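Local coordinates for hydrolase, haloacid dehalogenase-like family (Pseudomonas syringae pv. tomato, PDB 3S6J), which probably acts as a metal-dependent phosphatase of the haloacid dehalogenase family, possibly on sugar phosphates, and binds calcium, at residues 91-103 / 209-221. Residues are numbered along the deposited sequence; the frame is centred on the assembly and turned at random.
Sequences IALPGAVELLETL and YEDPLDLLNHLDE
Glu98 O, in the first turn of helix 96-103, takes two donors from Thr102: the backbone N at 2.8 Å and OG1 at 2.7 Å, reaching it from opposite faces of the carbonyl plane. Folded back this way, OG1 still presents itself to Leu216 CD1, 4.0 Å off. Leu216, on helix 212-217, reaches helix 96-103 with both methyls: its CD2 packs against the extended chain of Glu98, 3.7 Å from CG and crossing it at about a right angle, while the Leu216 and Leu99 side chains run past each other in opposite directions, CD1 against CD1. The other branch of Leu99, CD2, leans on Leu215 CD2 (4.2 Å). Toward the N-terminal ends of both helices, the Pro212 ring fits beside the turn 93-96, with CG on Ala96 CB. Leu213 N makes one weak bond to Pro94 O (3.1 Å, bent to 129°). Here the backbones come closest, Gly95 CA to Leu213 CA at 4.0 Å; the Gly95 backbone, at positive phi, lies directly against Pro212 and Leu213, with no side chain between them. Asp211, with chi1 at 55°, turns OD1 back to cap Asp214 N, and OD2 pairs with Arg43 of the second subunit. Leu99 also rests on Phe11 of strand 8-11, and Pro212 and Leu215 on Leu190 of strand 186-190, so two helices packed side by side against the Rossmann-like parallel sheet meet here, segments 96-103 and 212-217 at 37°. With a single weak bond bridging them, their cohesion rests mainly on leucine and proline packing, whereas the polar groups described bond within their own helix, at its N-cap, or to the second subunit.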
ATOM      1  N   ILE E  91       4.858  12.448   9.118  1.00 37.42           N
ATOM      2  CA  ILE E  91       5.512  13.583   8.496  1.00 39.42           C
ATOM      3  C   ILE E  91       4.510  14.226   7.538  1.00 38.28           C
ATOM      4  O   ILE E  91       3.572  13.565   7.078  1.00 36.67           O
ATOM      5  CB  ILE E  91       6.771  13.083   7.747  1.00 38.96           C
ATOM      6  CG1 ILE E  91       7.625  12.254   8.723  1.00 43.33           C
ATOM      7  CG2 ILE E  91       7.551  14.237   7.139  1.00 37.56           C
ATOM      8  CD1 ILE E  91       8.333  11.013   8.110  1.00 45.45           C
ATOM      9  N   ALA E  92       4.665  15.520   7.279  1.00 37.32           N
ATOM     10  CA  ALA E  92       3.819  16.187   6.304  1.00 36.01           C
ATOM     11  C   ALA E  92       4.285  15.699   4.941  1.00 36.17           C
ATOM     12  O   ALA E  92       5.480  15.481   4.749  1.00 34.99           O
ATOM     13  CB  ALA E  92       3.964  17.695   6.419  1.00 37.26           C
ATOM     14  N   LEU E  93       3.353  15.491   4.010  1.00 34.18           N
ATOM     15  CA  LEU E  93       3.721  15.145   2.625  1.00 32.66           C
ATOM     16  C   LEU E  93       4.265  16.370   1.870  1.00 31.46           C
ATOM     17  O   LEU E  93       3.860  17.483   2.169  1.00 32.08           O
ATOM     18  CB  LEU E  93       2.496  14.578   1.894  1.00 31.30           C
ATOM     19  CG  LEU E  93       2.191  13.103   2.165  1.00 32.44           C
ATOM     20  CD1 LEU E  93       0.713  12.751   1.967  1.00 30.38           C
ATOM     21  CD2 LEU E  93       3.108  12.227   1.299  1.00 30.15           C
ATOM     22  N   PRO E  94       5.153  16.159   0.864  1.00 32.09           N
ATOM     23  CA  PRO E  94       5.723  17.260   0.064  1.00 30.69           C
ATOM     24  C   PRO E  94       4.673  18.196  -0.519  1.00 32.76           C
ATOM     25  O   PRO E  94       3.724  17.729  -1.139  1.00 31.01           O
ATOM     26  CB  PRO E  94       6.419  16.542  -1.098  1.00 28.49           C
ATOM     27  CG  PRO E  94       6.709  15.184  -0.611  1.00 30.56           C
ATOM     28  CD  PRO E  94       5.609  14.840   0.382  1.00 29.36           C
ATOM     29  N   GLY E  95       4.856  19.500  -0.332  1.00 32.59           N
ATOM     30  CA  GLY E  95       3.988  20.486  -0.938  1.00 33.01           C
ATOM     31  C   GLY E  95       2.752  20.777  -0.136  1.00 35.12           C
ATOM     32  O   GLY E  95       2.028  21.724  -0.433  1.00 35.37           O
ATOM     33  N   ALA E  96       2.504  19.947   0.879  1.00 36.83           N
ATOM     34  CA  ALA E  96       1.274  20.006   1.668  1.00 35.70           C
ATOM     35  C   ALA E  96       1.078  21.352   2.350  1.00 39.53           C
ATOM     36  O   ALA E  96       0.023  21.978   2.234  1.00 41.25           O
ATOM     37  CB  ALA E  96       1.267  18.903   2.703  1.00 33.87           C
ATOM     38  N   VAL E  97       2.082  21.778   3.100  1.00 40.74           N
ATOM     39  CA  VAL E  97       2.013  23.070   3.766  1.00 42.96           C
ATOM     40  C   VAL E  97       2.030  24.184   2.725  1.00 42.99           C
ATOM     41  O   VAL E  97       1.195  25.091   2.762  1.00 45.42           O
ATOM     42  CB  VAL E  97       3.173  23.250   4.768  1.00 46.05           C
ATOM     43  CG1 VAL E  97       3.343  24.713   5.116  1.00 45.19           C
ATOM     44  CG2 VAL E  97       2.927  22.411   6.023  1.00 43.81           C
ATOM     45  N   GLU E  98       2.965  24.103   1.783  1.00 41.70           N
ATOM     46  CA  GLU E  98       3.062  25.121   0.746  1.00 41.89           C
ATOM     47  C   GLU E  98       1.768  25.299  -0.034  1.00 44.07           C
ATOM     48  O   GLU E  98       1.431  26.427  -0.417  1.00 44.51           O
ATOM     49  CB  GLU E  98       4.191  24.827  -0.232  1.00 41.95           C
ATOM     50  CG  GLU E  98       4.284  25.862  -1.344  1.00 39.64           C
ATOM     51  CD  GLU E  98       5.517  25.673  -2.195  1.00 43.45           C
ATOM     52  OE1 GLU E  98       6.169  24.629  -2.012  1.00 44.31           O
ATOM     53  OE2 GLU E  98       5.843  26.560  -3.034  1.00 45.66           O
ATOM     54  N   LEU E  99       1.049  24.198  -0.280  1.00 42.13           N
ATOM     55  CA  LEU E  99      -0.240  24.270  -0.980  1.00 38.50           C
ATOM     56  C   LEU E  99      -1.227  25.047  -0.128  1.00 40.91           C
ATOM     57  O   LEU E  99      -1.934  25.927  -0.621  1.00 42.83           O
ATOM     58  CB  LEU E  99      -0.792  22.875  -1.300  1.00 36.31           C
ATOM     59  CG  LEU E  99      -2.162  22.810  -2.003  1.00 39.02           C
ATOM     60  CD1 LEU E  99      -2.161  23.618  -3.318  1.00 37.47           C
ATOM     61  CD2 LEU E  99      -2.631  21.366  -2.249  1.00 33.51           C
ATOM     62  N   LEU E 100      -1.266  24.734   1.162  1.00 40.63           N
ATOM     63  CA  LEU E 100      -2.222  25.394   2.053  1.00 43.05           C
ATOM     64  C   LEU E 100      -1.905  26.880   2.168  1.00 45.52           C
ATOM     65  O   LEU E 100      -2.804  27.717   2.101  1.00 45.77           O
ATOM     66  CB  LEU E 100      -2.245  24.730   3.425  1.00 40.99           C
ATOM     67  CG  LEU E 100      -2.872  23.331   3.460  1.00 41.61           C
ATOM     68  CD1 LEU E 100      -2.655  22.682   4.818  1.00 39.17           C
ATOM     69  CD2 LEU E 100      -4.372  23.386   3.097  1.00 38.62           C
ATOM     70  N   GLU E 101      -0.618  27.193   2.316  1.00 45.15           N
ATOM     71  CA  GLU E 101      -0.140  28.569   2.319  1.00 45.86           C
ATOM     72  C   GLU E 101      -0.494  29.296   1.020  1.00 47.34           C
ATOM     73  O   GLU E 101      -0.900  30.465   1.048  1.00 48.85           O
ATOM     74  CB  GLU E 101       1.373  28.604   2.551  1.00 47.17           C
ATOM     75  CG  GLU E 101       1.776  28.126   3.937  1.00 47.66           C
ATOM     76  CD  GLU E 101       3.268  28.255   4.216  1.00 50.00           C
ATOM     77  OE1 GLU E 101       4.083  28.123   3.273  1.00 48.73           O
ATOM     78  OE2 GLU E 101       3.623  28.475   5.395  1.00 52.33           O
ATOM     79  N   THR E 102      -0.356  28.609  -0.112  1.00 45.44           N
ATOM     80  CA  THR E 102      -0.710  29.209  -1.396  1.00 43.57           C
ATOM     81  C   THR E 102      -2.180  29.609  -1.432  1.00 47.98           C
ATOM     82  O   THR E 102      -2.516  30.702  -1.884  1.00 49.84           O
ATOM     83  CB  THR E 102      -0.401  28.290  -2.577  1.00 44.71           C
ATOM     84  OG1 THR E 102       0.992  27.951  -2.569  1.00 39.97           O
ATOM     85  CG2 THR E 102      -0.728  28.990  -3.895  1.00 43.17           C
ATOM     86  N   LEU E 103      -3.050  28.733  -0.935  1.00 45.82           N
ATOM     87  CA  LEU E 103      -4.483  28.990  -0.942  1.00 47.30           C
ATOM     88  C   LEU E 103      -4.870  30.187  -0.076  1.00 47.41           C
ATOM     89  O   LEU E 103      -5.704  30.995  -0.465  1.00 48.08           O
ATOM     90  CB  LEU E 103      -5.262  27.748  -0.481  1.00 44.10           C
ATOM     91  CG  LEU E 103      -5.101  26.492  -1.337  1.00 43.99           C
ATOM     92  CD1 LEU E 103      -5.888  25.329  -0.730  1.00 37.91           C
ATOM     93  CD2 LEU E 103      -5.540  26.750  -2.772  1.00 39.84           C
ATOM     94  N   TYR E 209      -2.790  13.119  -9.236  1.00 27.70           N
ATOM     95  CA  TYR E 209      -1.439  13.634  -9.062  1.00 27.65           C
ATOM     96  C   TYR E 209      -0.678  12.815  -8.031  1.00 29.10           C
ATOM     97  O   TYR E 209      -1.282  12.088  -7.215  1.00 29.30           O
ATOM     98  CB  TYR E 209      -1.504  15.101  -8.642  1.00 29.03           C
ATOM     99  CG  TYR E 209      -2.257  15.922  -9.660  1.00 30.50           C
ATOM    100  CD1 TYR E 209      -1.699  16.197 -10.917  1.00 31.21           C
ATOM    101  CD2 TYR E 209      -3.520  16.396  -9.387  1.00 28.84           C
ATOM    102  CE1 TYR E 209      -2.379  16.928 -11.862  1.00 27.87           C
ATOM    103  CE2 TYR E 209      -4.217  17.127 -10.334  1.00 31.81           C
ATOM    104  CZ  TYR E 209      -3.635  17.386 -11.563  1.00 29.71           C
ATOM    105  OH  TYR E 209      -4.340  18.102 -12.484  1.00 32.61           O
ATOM    106  N   GLU E 210       0.644  12.935  -8.039  1.00 27.39           N
ATOM    107  CA  GLU E 210       1.454  12.183  -7.089  1.00 29.15           C
ATOM    108  C   GLU E 210       1.164  12.542  -5.648  1.00 29.62           C
ATOM    109  O   GLU E 210       0.912  11.666  -4.810  1.00 26.73           O
ATOM    110  CB  GLU E 210       2.929  12.374  -7.368  1.00 28.87           C
ATOM    111  CG  GLU E 210       3.329  11.770  -8.686  1.00 32.07           C
ATOM    112  CD  GLU E 210       4.807  11.882  -8.940  1.00 37.73           C
ATOM    113  OE1 GLU E 210       5.447  12.782  -8.355  1.00 35.49           O
ATOM    114  OE2 GLU E 210       5.332  11.064  -9.725  1.00 43.83           O
ATOM    115  N   ASP E 211       1.206  13.839  -5.375  1.00 28.77           N
ATOM    116  CA  ASP E 211       1.192  14.341  -4.019  1.00 28.66           C
ATOM    117  C   ASP E 211       0.814  15.837  -4.069  1.00 29.93           C
ATOM    118  O   ASP E 211       0.521  16.359  -5.138  1.00 26.85           O
ATOM    119  CB  ASP E 211       2.541  14.048  -3.323  1.00 27.32           C
ATOM    120  CG  ASP E 211       3.751  14.592  -4.106  1.00 30.66           C
ATOM    121  OD1 ASP E 211       3.568  15.558  -4.880  1.00 31.21           O
ATOM    122  OD2 ASP E 211       4.877  14.057  -3.962  1.00 27.38           O
ATOM    123  N   PRO E 212       0.753  16.511  -2.905  1.00 31.47           N
ATOM    124  CA  PRO E 212       0.282  17.903  -2.943  1.00 29.72           C
ATOM    125  C   PRO E 212       1.155  18.797  -3.819  1.00 30.89           C
ATOM    126  O   PRO E 212       0.622  19.697  -4.461  1.00 32.05           O
ATOM    127  CB  PRO E 212       0.342  18.341  -1.476  1.00 31.09           C
ATOM    128  CG  PRO E 212       0.218  17.038  -0.698  1.00 31.16           C
ATOM    129  CD  PRO E 212       0.911  16.001  -1.530  1.00 28.25           C
ATOM    130  N   LEU E 213       2.459  18.532  -3.867  1.00 31.58           N
ATOM    131  CA  LEU E 213       3.365  19.344  -4.671  1.00 33.39           C
ATOM    132  C   LEU E 213       3.016  19.165  -6.132  1.00 33.79           C
ATOM    133  O   LEU E 213       2.969  20.138  -6.899  1.00 33.44           O
ATOM    134  CB  LEU E 213       4.832  18.972  -4.426  1.00 32.16           C
ATOM    135  CG  LEU E 213       5.932  19.759  -5.168  1.00 34.07           C
ATOM    136  CD1 LEU E 213       5.945  21.231  -4.773  1.00 34.47           C
ATOM    137  CD2 LEU E 213       7.323  19.163  -4.909  1.00 31.68           C
ATOM    138  N   ASP E 214       2.771  17.920  -6.525  1.00 31.19           N
ATOM    139  CA  ASP E 214       2.466  17.643  -7.919  1.00 31.36           C
ATOM    140  C   ASP E 214       1.170  18.343  -8.277  1.00 33.14           C
ATOM    141  O   ASP E 214       1.047  18.960  -9.335  1.00 32.38           O
ATOM    142  CB  ASP E 214       2.364  16.142  -8.185  1.00 31.74           C
ATOM    143  CG  ASP E 214       2.320  15.827  -9.666  1.00 34.16           C
ATOM    144  OD1 ASP E 214       2.728  16.723 -10.456  1.00 32.31           O
ATOM    145  OD2 ASP E 214       1.878  14.703 -10.035  1.00 30.80           O
ATOM    146  N   LEU E 215       0.204  18.260  -7.368  1.00 32.50           N
ATOM    147  CA  LEU E 215      -1.080  18.917  -7.568  1.00 30.64           C
ATOM    148  C   LEU E 215      -0.898  20.435  -7.647  1.00 33.45           C
ATOM    149  O   LEU E 215      -1.475  21.102  -8.509  1.00 33.86           O
ATOM    150  CB  LEU E 215      -2.029  18.545  -6.430  1.00 29.58           C
ATOM    151  CG  LEU E 215      -3.299  19.367  -6.234  1.00 31.45           C
ATOM    152  CD1 LEU E 215      -4.124  19.428  -7.490  1.00 33.57           C
ATOM    153  CD2 LEU E 215      -4.096  18.748  -5.121  1.00 34.05           C
ATOM    154  N   LEU E 216      -0.096  20.974  -6.738  1.00 32.63           N
ATOM    155  CA  LEU E 216       0.161  22.411  -6.690  1.00 35.05           C
ATOM    156  C   LEU E 216       0.694  22.911  -8.031  1.00 33.78           C
ATOM    157  O   LEU E 216       0.274  23.956  -8.523  1.00 33.26           O
ATOM    158  CB  LEU E 216       1.144  22.740  -5.558  1.00 35.35           C
ATOM    159  CG  LEU E 216       1.796  24.129  -5.464  1.00 36.17           C
ATOM    160  CD1 LEU E 216       0.788  25.275  -5.505  1.00 34.82           C
ATOM    161  CD2 LEU E 216       2.633  24.201  -4.185  1.00 39.23           C
ATOM    162  N   ASN E 217       1.608  22.135  -8.611  1.00 33.79           N
ATOM    163  CA  ASN E 217       2.245  22.461  -9.882  1.00 33.70           C
ATOM    164  C   ASN E 217       1.298  22.388 -11.061  1.00 35.07           C
ATOM    165  O   ASN E 217       1.618  22.874 -12.127  1.00 40.30           O
ATOM    166  CB  ASN E 217       3.433  21.524 -10.134  1.00 33.64           C
ATOM    167  CG  ASN E 217       4.660  21.909  -9.322  1.00 35.01           C
ATOM    168  OD1 ASN E 217       4.816  23.065  -8.940  1.00 37.41           O
ATOM    169  ND2 ASN E 217       5.536  20.940  -9.052  1.00 33.92           N
ATOM    170  N   HIS E 218       0.141  21.766 -10.868  1.00 33.48           N
ATOM    171  CA  HIS E 218      -0.852  21.645 -11.926  1.00 34.27           C
ATOM    172  C   HIS E 218      -2.178  22.264 -11.530  1.00 35.80           C
ATOM    173  O   HIS E 218      -3.215  21.971 -12.134  1.00 36.52           O
ATOM    174  CB  HIS E 218      -1.077  20.180 -12.267  1.00 33.33           C
ATOM    175  CG  HIS E 218       0.136  19.515 -12.819  1.00 33.94           C
ATOM    176  ND1 HIS E 218       0.337  19.345 -14.171  1.00 36.29           N
ATOM    177  CD2 HIS E 218       1.238  19.032 -12.206  1.00 34.61           C
ATOM    178  CE1 HIS E 218       1.507  18.764 -14.366  1.00 36.32           C
ATOM    179  NE2 HIS E 218       2.068  18.552 -13.189  1.00 36.47           N
ATOM    180  N   LEU E 219      -2.144  23.123 -10.517  1.00 34.60           N
ATOM    181  CA  LEU E 219      -3.361  23.704  -9.968  1.00 35.75           C
ATOM    182  C   LEU E 219      -4.295  24.306 -11.037  1.00 37.00           C
ATOM    183  O   LEU E 219      -5.528  24.285 -10.893  1.00 36.35           O
ATOM    184  CB  LEU E 219      -3.000  24.744  -8.912  1.00 38.52           C
ATOM    185  CG  LEU E 219      -4.058  25.050  -7.859  1.00 39.51           C
ATOM    186  CD1 LEU E 219      -4.455  23.773  -7.136  1.00 36.51           C
ATOM    187  CD2 LEU E 219      -3.534  26.117  -6.882  1.00 38.40           C
ATOM    188  N   ASP E 220      -3.710  24.829 -12.107  1.00 36.37           N
ATOM    189  CA  ASP E 220      -4.489  25.445 -13.188  1.00 37.67           C
ATOM    190  C   ASP E 220      -5.339  24.463 -13.986  1.00 36.43           C
ATOM    191  O   ASP E 220      -6.402  24.831 -14.475  1.00 37.53           O
ATOM    192  CB  ASP E 220      -3.574  26.204 -14.153  1.00 37.94           C
ATOM    193  CG  ASP E 220      -2.921  27.402 -13.501  1.00 43.50           C
ATOM    194  OD1 ASP E 220      -3.593  28.054 -12.662  1.00 41.47           O
ATOM    195  OD2 ASP E 220      -1.737  27.687 -13.827  1.00 49.03           O
ATOM    196  N   GLU E 221      -4.855  23.233 -14.142  1.00 35.51           N
ATOM    197  CA  GLU E 221      -5.585  22.194 -14.878  1.00 34.68           C
ATOM    198  C   GLU E 221      -6.944  21.928 -14.248  1.00 34.90           C
ATOM    199  O   GLU E 221      -7.868  21.424 -14.899  1.00 34.08           O
ATOM    200  CB  GLU E 221      -4.811  20.868 -14.875  1.00 33.57           C
ATOM    201  CG  GLU E 221      -3.509  20.858 -15.694  1.00 34.25           C
ATOM    202  CD  GLU E 221      -2.887  19.457 -15.787  1.00 35.18           C
ATOM    203  OE1 GLU E 221      -3.170  18.596 -14.914  1.00 31.30           O
ATOM    204  OE2 GLU E 221      -2.103  19.218 -16.734  1.00 37.00           O
TER